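Local coordinates for protein acetate kinase (Entamoeba histolytica, PDB 4H0O) that is a pyrophosphate-dependent kinase of the acetokinase family that interconverts acetate and acetyl phosphate, probably with magnesium as cofactor, at residues 258-261 against 262-266; 159-163 against 164-168. All coordinates share one frame; numbering follows the deposited sequence.

Contact 1 of 2, residues 258-261 against 262-266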
ATOM      1  N   GLN B 258     -20.833   3.741   6.537  1.00 39.96           N
ATOM      2  CA  GLN B 258     -21.708   4.598   7.337  1.00 43.66           C
ATOM      3  C   GLN B 258     -22.601   5.479   6.472  1.00 45.13           C
ATOM      4  O   GLN B 258     -23.729   5.793   6.849  1.00 59.24           O
ATOM      5  CB  GLN B 258     -20.884   5.478   8.280  1.00 50.20           C
ATOM      6  CG  GLN B 258     -20.324   4.757   9.490  1.00 54.70           C
ATOM      7  CD  GLN B 258     -20.639   5.471  10.791  1.00 64.07           C
ATOM      8  OE1 GLN B 258     -21.736   5.337  11.335  1.00 64.28           O
ATOM      9  NE2 GLN B 258     -19.678   6.240  11.294  1.00 63.74           N
ATOM     10  N   GLN B 259     -22.086   5.875   5.311  1.00 39.09           N
ATOM     11  CA  GLN B 259     -22.836   6.710   4.379  1.00 45.55           C
ATOM     12  C   GLN B 259     -23.855   5.931   3.548  1.00 50.27           C
ATOM     13  O   GLN B 259     -25.020   6.323   3.463  1.00 55.10           O
ATOM     14  CB  GLN B 259     -21.884   7.465   3.440  1.00 52.44           C
ATOM     15  CG  GLN B 259     -21.272   8.734   4.028  1.00 51.27           C
ATOM     16  CD  GLN B 259     -20.581   9.599   2.981  1.00 62.21           C
ATOM     17  OE1 GLN B 259     -21.208  10.457   2.354  1.00 59.65           O
ATOM     18  NE2 GLN B 259     -19.283   9.380   2.791  1.00 48.67           N
ATOM     19  N   VAL B 260     -23.411   4.833   2.936  1.00 38.59           N
ATOM     20  CA  VAL B 260     -24.207   4.158   1.910  1.00 34.49           C
ATOM     21  C   VAL B 260     -24.423   2.657   2.135  1.00 35.03           C
ATOM     22  O   VAL B 260     -25.091   2.001   1.336  1.00 42.97           O
ATOM     23  CB  VAL B 260     -23.583   4.347   0.510  1.00 45.57           C
ATOM     24  CG1 VAL B 260     -23.373   5.820   0.215  1.00 45.22           C
ATOM     25  CG2 VAL B 260     -22.261   3.604   0.421  1.00 45.40           C
ATOM     26  N   GLY B 261     -23.858   2.111   3.206  1.00 36.62           N
ATOM     27  CA  GLY B 261     -24.039   0.698   3.499  1.00 38.22           C
ATOM     28  C   GLY B 261     -22.985  -0.211   2.885  1.00 37.77           C
ATOM     29  O   GLY B 261     -22.214   0.210   2.022  1.00 36.35           O
ATOM     30  N   ILE B 262     -22.976  -1.470   3.317  1.00 38.52           N
ATOM     31  CA  ILE B 262     -21.933  -2.428   2.947  1.00 31.11           C
ATOM     32  C   ILE B 262     -21.855  -2.760   1.453  1.00 39.69           C
ATOM     33  O   ILE B 262     -20.818  -2.554   0.820  1.00 33.93           O
ATOM     34  CB  ILE B 262     -22.076  -3.745   3.748  1.00 35.10           C
ATOM     35  CG1 ILE B 262     -22.014  -3.466   5.254  1.00 34.30           C
ATOM     36  CG2 ILE B 262     -20.996  -4.740   3.348  1.00 33.89           C
ATOM     37  CD1 ILE B 262     -22.325  -4.676   6.124  1.00 33.70           C
ATOM     38  N   GLU B 263     -22.943  -3.289   0.901  1.00 38.34           N
ATOM     39  CA  GLU B 263     -22.942  -3.779  -0.475  1.00 35.06           C
ATOM     40  C   GLU B 263     -22.668  -2.696  -1.524  1.00 40.71           C
ATOM     41  O   GLU B 263     -22.023  -2.960  -2.540  1.00 37.26           O
ATOM     42  CB  GLU B 263     -24.248  -4.514  -0.790  1.00 30.93           C
ATOM     43  CG  GLU B 263     -24.367  -5.888  -0.134  1.00 35.68           C
ATOM     44  CD  GLU B 263     -24.843  -5.826   1.311  1.00 45.11           C
ATOM     45  OE1 GLU B 263     -25.335  -4.758   1.744  1.00 45.76           O
ATOM     46  OE2 GLU B 263     -24.726  -6.851   2.016  1.00 49.31           O
ATOM     47  N   LYS B 264     -23.152  -1.482  -1.278  1.00 28.11           N
ATOM     48  CA  LYS B 264     -22.912  -0.373  -2.198  1.00 33.56           C
ATOM     49  C   LYS B 264     -21.429   0.001  -2.222  1.00 34.85           C
ATOM     50  O   LYS B 264     -20.875   0.304  -3.278  1.00 29.09           O
ATOM     51  CB  LYS B 264     -23.766   0.841  -1.816  1.00 30.33           C
ATOM     52  CG  LYS B 264     -23.571   2.065  -2.709  1.00 47.75           C
ATOM     53  CD  LYS B 264     -23.912   1.773  -4.172  1.00 55.76           C
ATOM     54  CE  LYS B 264     -23.663   2.990  -5.061  1.00 60.74           C
ATOM     55  NZ  LYS B 264     -23.904   2.700  -6.507  1.00 58.77           N
ATOM     56  N   VAL B 265     -20.785  -0.037  -1.055  1.00 30.63           N
ATOM     57  CA  VAL B 265     -19.358   0.256  -0.960  1.00 30.22           C
ATOM     58  C   VAL B 265     -18.535  -0.753  -1.755  1.00 37.18           C
ATOM     59  O   VAL B 265     -17.605  -0.377  -2.479  1.00 31.21           O
ATOM     60  CB  VAL B 265     -18.883   0.285   0.503  1.00 35.14           C
ATOM     61  CG1 VAL B 265     -17.365   0.240   0.582  1.00 31.06           C
ATOM     62  CG2 VAL B 265     -19.400   1.526   1.187  1.00 35.89           C
ATOM     63  N   VAL B 266     -18.887  -2.029  -1.625  1.00 28.05           N
ATOM     64  CA  VAL B 266     -18.202  -3.083  -2.367  1.00 36.98           C
ATOM     65  C   VAL B 266     -18.307  -2.841  -3.869  1.00 29.78           C
ATOM     66  O   VAL B 266     -17.319  -2.968  -4.591  1.00 34.96           O
ATOM     67  CB  VAL B 266     -18.751  -4.479  -2.033  1.00 35.79           C
ATOM     68  CG1 VAL B 266     -18.071  -5.527  -2.892  1.00 27.47           C
ATOM     69  CG2 VAL B 266     -18.549  -4.794  -0.557  1.00 31.60           C
TER
HETATM   70  O   HOH W   1     -25.848  -0.968   0.599  1.00 49.36           O
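Gly-261 joins two helices end to end: it is the first residue to leave helical angles after helix 251-260 and the N-cap of helix 262-271. Its positive phi (90°, with psi 169°) is open to glycine because no side chain there crowds the carbonyl oxygen of Val-260. From this residue the carbonyl oxygen points into the first turn of the new helix, where Val-265 N reaches it in a weak bond of 3.4 Å. Val-265 CG2 lies 3.2 Å from that same oxygen, a close fit. A water spans the junction, donating to Val-260 O at 3.2 Å and accepting a weak bond from Lys-264 N in the first turn of the new helix. Apolar groups meet across the same junction. Val-260 CG2, placed between its own backbone N and carbonyl carbon by chi1 -54°, touches Val-265 CG2 at 3.6 Å, the two side chains lying about at right angles, and Lys-264 CG at 3.7 Å. Beyond that methylene the lysine chain bends at chi2 and carries NZ off from the junction. Val-265 also packs back on Met-256 and Ile-257, while Val-260 meets Tyr-174 of the second subunit.

Contact 2 of 2, residues 159-163 against 164-168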
ATOM      1  N   SER B 159       2.383 -19.662  -3.818  1.00 34.41           N
ATOM      2  CA  SER B 159       2.475 -20.522  -2.639  1.00 40.37           C
ATOM      3  C   SER B 159       3.843 -20.409  -1.960  1.00 33.27           C
ATOM      4  O   SER B 159       3.999 -20.775  -0.796  1.00 36.77           O
ATOM      5  CB  SER B 159       2.190 -21.981  -3.007  1.00 29.54           C
ATOM      6  OG  SER B 159       3.333 -22.597  -3.576  1.00 46.07           O
ATOM      7  N   THR B 160       4.829 -19.894  -2.689  1.00 34.89           N
ATOM      8  CA  THR B 160       6.185 -19.753  -2.161  1.00 32.22           C
ATOM      9  C   THR B 160       6.367 -18.492  -1.320  1.00 37.97           C
ATOM     10  O   THR B 160       7.418 -18.297  -0.707  1.00 44.22           O
ATOM     11  CB  THR B 160       7.242 -19.764  -3.280  1.00 38.15           C
ATOM     12  OG1 THR B 160       6.915 -18.773  -4.264  1.00 32.37           O
ATOM     13  CG2 THR B 160       7.303 -21.134  -3.937  1.00 28.10           C
ATOM     14  N   ILE B 161       5.351 -17.632  -1.303  1.00 38.62           N
ATOM     15  CA  ILE B 161       5.397 -16.426  -0.479  1.00 41.28           C
ATOM     16  C   ILE B 161       5.378 -16.816   1.003  1.00 37.03           C
ATOM     17  O   ILE B 161       4.511 -17.574   1.440  1.00 37.94           O
ATOM     18  CB  ILE B 161       4.218 -15.473  -0.791  1.00 34.93           C
ATOM     19  CG1 ILE B 161       4.256 -15.024  -2.254  1.00 40.63           C
ATOM     20  CG2 ILE B 161       4.265 -14.256   0.099  1.00 34.24           C
ATOM     21  CD1 ILE B 161       3.185 -13.992  -2.613  1.00 35.37           C
ATOM     22  N   SER B 162       6.338 -16.302   1.770  1.00 37.25           N
ATOM     23  CA  SER B 162       6.473 -16.667   3.180  1.00 38.48           C
ATOM     24  C   SER B 162       5.393 -16.039   4.056  1.00 39.68           C
ATOM     25  O   SER B 162       4.748 -15.069   3.655  1.00 40.72           O
ATOM     26  CB  SER B 162       7.857 -16.282   3.701  1.00 35.24           C
ATOM     27  OG  SER B 162       8.868 -17.000   3.020  1.00 52.14           O
ATOM     28  N   GLN B 163       5.217 -16.592   5.257  1.00 39.37           N
ATOM     29  CA  GLN B 163       4.163 -16.160   6.176  1.00 41.60           C
ATOM     30  C   GLN B 163       4.190 -14.660   6.466  1.00 39.80           C
ATOM     31  O   GLN B 163       3.151 -14.003   6.455  1.00 40.87           O
ATOM     32  CB  GLN B 163       4.237 -16.944   7.491  1.00 39.34           C
ATOM     33  CG  GLN B 163       3.158 -16.555   8.504  1.00 42.94           C
ATOM     34  CD  GLN B 163       3.306 -17.270   9.836  1.00 53.80           C
ATOM     35  OE1 GLN B 163       4.358 -17.834  10.138  1.00 54.00           O
ATOM     36  NE2 GLN B 163       2.247 -17.250  10.638  1.00 38.56           N
ATOM     37  N   ALA B 164       5.380 -14.125   6.716  1.00 39.74           N
ATOM     38  CA  ALA B 164       5.534 -12.708   7.036  1.00 41.69           C
ATOM     39  C   ALA B 164       5.034 -11.799   5.916  1.00 44.91           C
ATOM     40  O   ALA B 164       4.584 -10.678   6.170  1.00 48.11           O
ATOM     41  CB  ALA B 164       6.987 -12.395   7.362  1.00 34.20           C
ATOM     42  N   GLU B 165       5.119 -12.283   4.679  1.00 36.75           N
ATOM     43  CA  GLU B 165       4.717 -11.499   3.516  1.00 34.50           C
ATOM     44  C   GLU B 165       3.233 -11.691   3.199  1.00 36.79           C
ATOM     45  O   GLU B 165       2.632 -10.878   2.494  1.00 36.58           O
ATOM     46  CB  GLU B 165       5.563 -11.887   2.301  1.00 41.30           C
ATOM     47  CG  GLU B 165       7.006 -12.255   2.628  1.00 54.33           C
ATOM     48  CD  GLU B 165       7.894 -11.041   2.814  1.00 62.54           C
ATOM     49  OE1 GLU B 165       7.784 -10.095   2.004  1.00 69.22           O
ATOM     50  OE2 GLU B 165       8.701 -11.029   3.767  1.00 54.54           O
ATOM     51  N   ARG B 166       2.649 -12.770   3.717  1.00 29.11           N
ATOM     52  CA  ARG B 166       1.231 -13.065   3.502  1.00 31.74           C
ATOM     53  C   ARG B 166       0.372 -12.542   4.646  1.00 35.03           C
ATOM     54  O   ARG B 166      -0.860 -12.565   4.566  1.00 32.57           O
ATOM     55  CB  ARG B 166       0.999 -14.575   3.379  1.00 33.50           C
ATOM     56  CG  ARG B 166       1.607 -15.237   2.157  1.00 42.97           C
ATOM     57  CD  ARG B 166       1.245 -16.719   2.102  1.00 46.50           C
ATOM     58  NE  ARG B 166      -0.185 -16.932   1.889  1.00 51.79           N
ATOM     59  CZ  ARG B 166      -0.837 -18.045   2.214  1.00 54.17           C
ATOM     60  NH1 ARG B 166      -0.190 -19.055   2.781  1.00 54.54           N
ATOM     61  NH2 ARG B 166      -2.138 -18.143   1.980  1.00 49.69           N
ATOM     62  N   THR B 167       1.028 -12.077   5.706  1.00 28.97           N
ATOM     63  CA  THR B 167       0.344 -11.740   6.957  1.00 29.61           C
ATOM     64  C   THR B 167       0.083 -10.245   7.139  1.00 30.31           C
ATOM     65  O   THR B 167       1.007  -9.429   7.078  1.00 31.65           O
ATOM     66  CB  THR B 167       1.146 -12.236   8.179  1.00 37.13           C
ATOM     67  OG1 THR B 167       1.328 -13.654   8.088  1.00 38.87           O
ATOM     68  CG2 THR B 167       0.420 -11.901   9.475  1.00 36.79           C
ATOM     69  N   TYR B 168      -1.177  -9.896   7.381  1.00 35.25           N
ATOM     70  CA  TYR B 168      -1.535  -8.525   7.722  1.00 36.65           C
ATOM     71  C   TYR B 168      -1.439  -8.309   9.233  1.00 32.17           C
ATOM     72  O   TYR B 168      -1.749  -9.206  10.020  1.00 34.91           O
ATOM     73  CB  TYR B 168      -2.938  -8.195   7.213  1.00 32.42           C
ATOM     74  CG  TYR B 168      -3.031  -8.140   5.707  1.00 33.88           C
ATOM     75  CD1 TYR B 168      -2.463  -7.088   4.999  1.00 31.91           C
ATOM     76  CD2 TYR B 168      -3.686  -9.135   4.991  1.00 35.92           C
ATOM     77  CE1 TYR B 168      -2.540  -7.027   3.624  1.00 30.26           C
ATOM     78  CE2 TYR B 168      -3.769  -9.083   3.610  1.00 38.14           C
ATOM     79  CZ  TYR B 168      -3.194  -8.025   2.933  1.00 38.48           C
ATOM     80  OH  TYR B 168      -3.269  -7.957   1.562  1.00 37.94           O
TER
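Ser-162 O, at the N-cap of the short helix 163-166, receives two backbone N-H groups. Glu-165 N donates at 3.0 Å, approaching from above the carbonyl plane, and Arg-166 N adds a weak bond at 3.1 Å. Arg-166 N is itself shared, since it also makes a weak bond to Gln-163 O. The bonds thus mix i+3 spacing (Glu-165 to Ser-162, Arg-166 to Gln-163) with i+4 spacing (Arg-166 to Ser-162). At the far end, Thr-167 is the first residue to leave helical angles, and its hydroxyl turns back to donate to Gln-163 O. The modelled distance from Thr-167 OG1 to that oxygen, 2.5 Å, is very short and its exact value is doubtful. With chi1 at -58°, the hydroxyl lies beside the threonine's own backbone N and faces back along the helix. Ahead of the helix, the CG2 branch of Ile-161 fits between two side chains of the turn, 3.5 Å from Glu-165 CB and 3.5 Å from Arg-166 CG. Arg-166 CD passes 3.4 Å from Ile-161 O; the arginine then bends at chi3, and its NE bonds to Lys-180 O. The backbone of Arg-166 is bonded to Lys-180 as well, tying the turn to the loop beyond helix 174-177. Ile-161 and Glu-165 lean on strand 225-229, at an edge of the six-stranded sheet, through Ser-226, Thr-229 and Phe-227, while Gln-163 and Ala-164 pack against Leu-304 and Asp-307 on helix 299-324 of the second subunit.

In the fold
Both contacts are local turns at helix ends, and contact 2 closes before contact 1 opens along the chain. Their centres are 30 Å apart and their nearest atoms about 16 Å, without touching. The common thread is the dimer, for each meets the second subunit. Contact 1 reaches helix 174-177 there, where Gln-259 hydrogen-bonds to Gln-177 of that subunit; the equivalent helix of this chain follows shortly after contact 2 in the sequence. Contact 2 lies closer to the probable catalytic region: the side chain of Ile-161 is about 11 Å from that of His-184, a predicted transition-state stabiliser. Contact 1, centred 28 Å from the middle of the chain, lies away from the annotated sites.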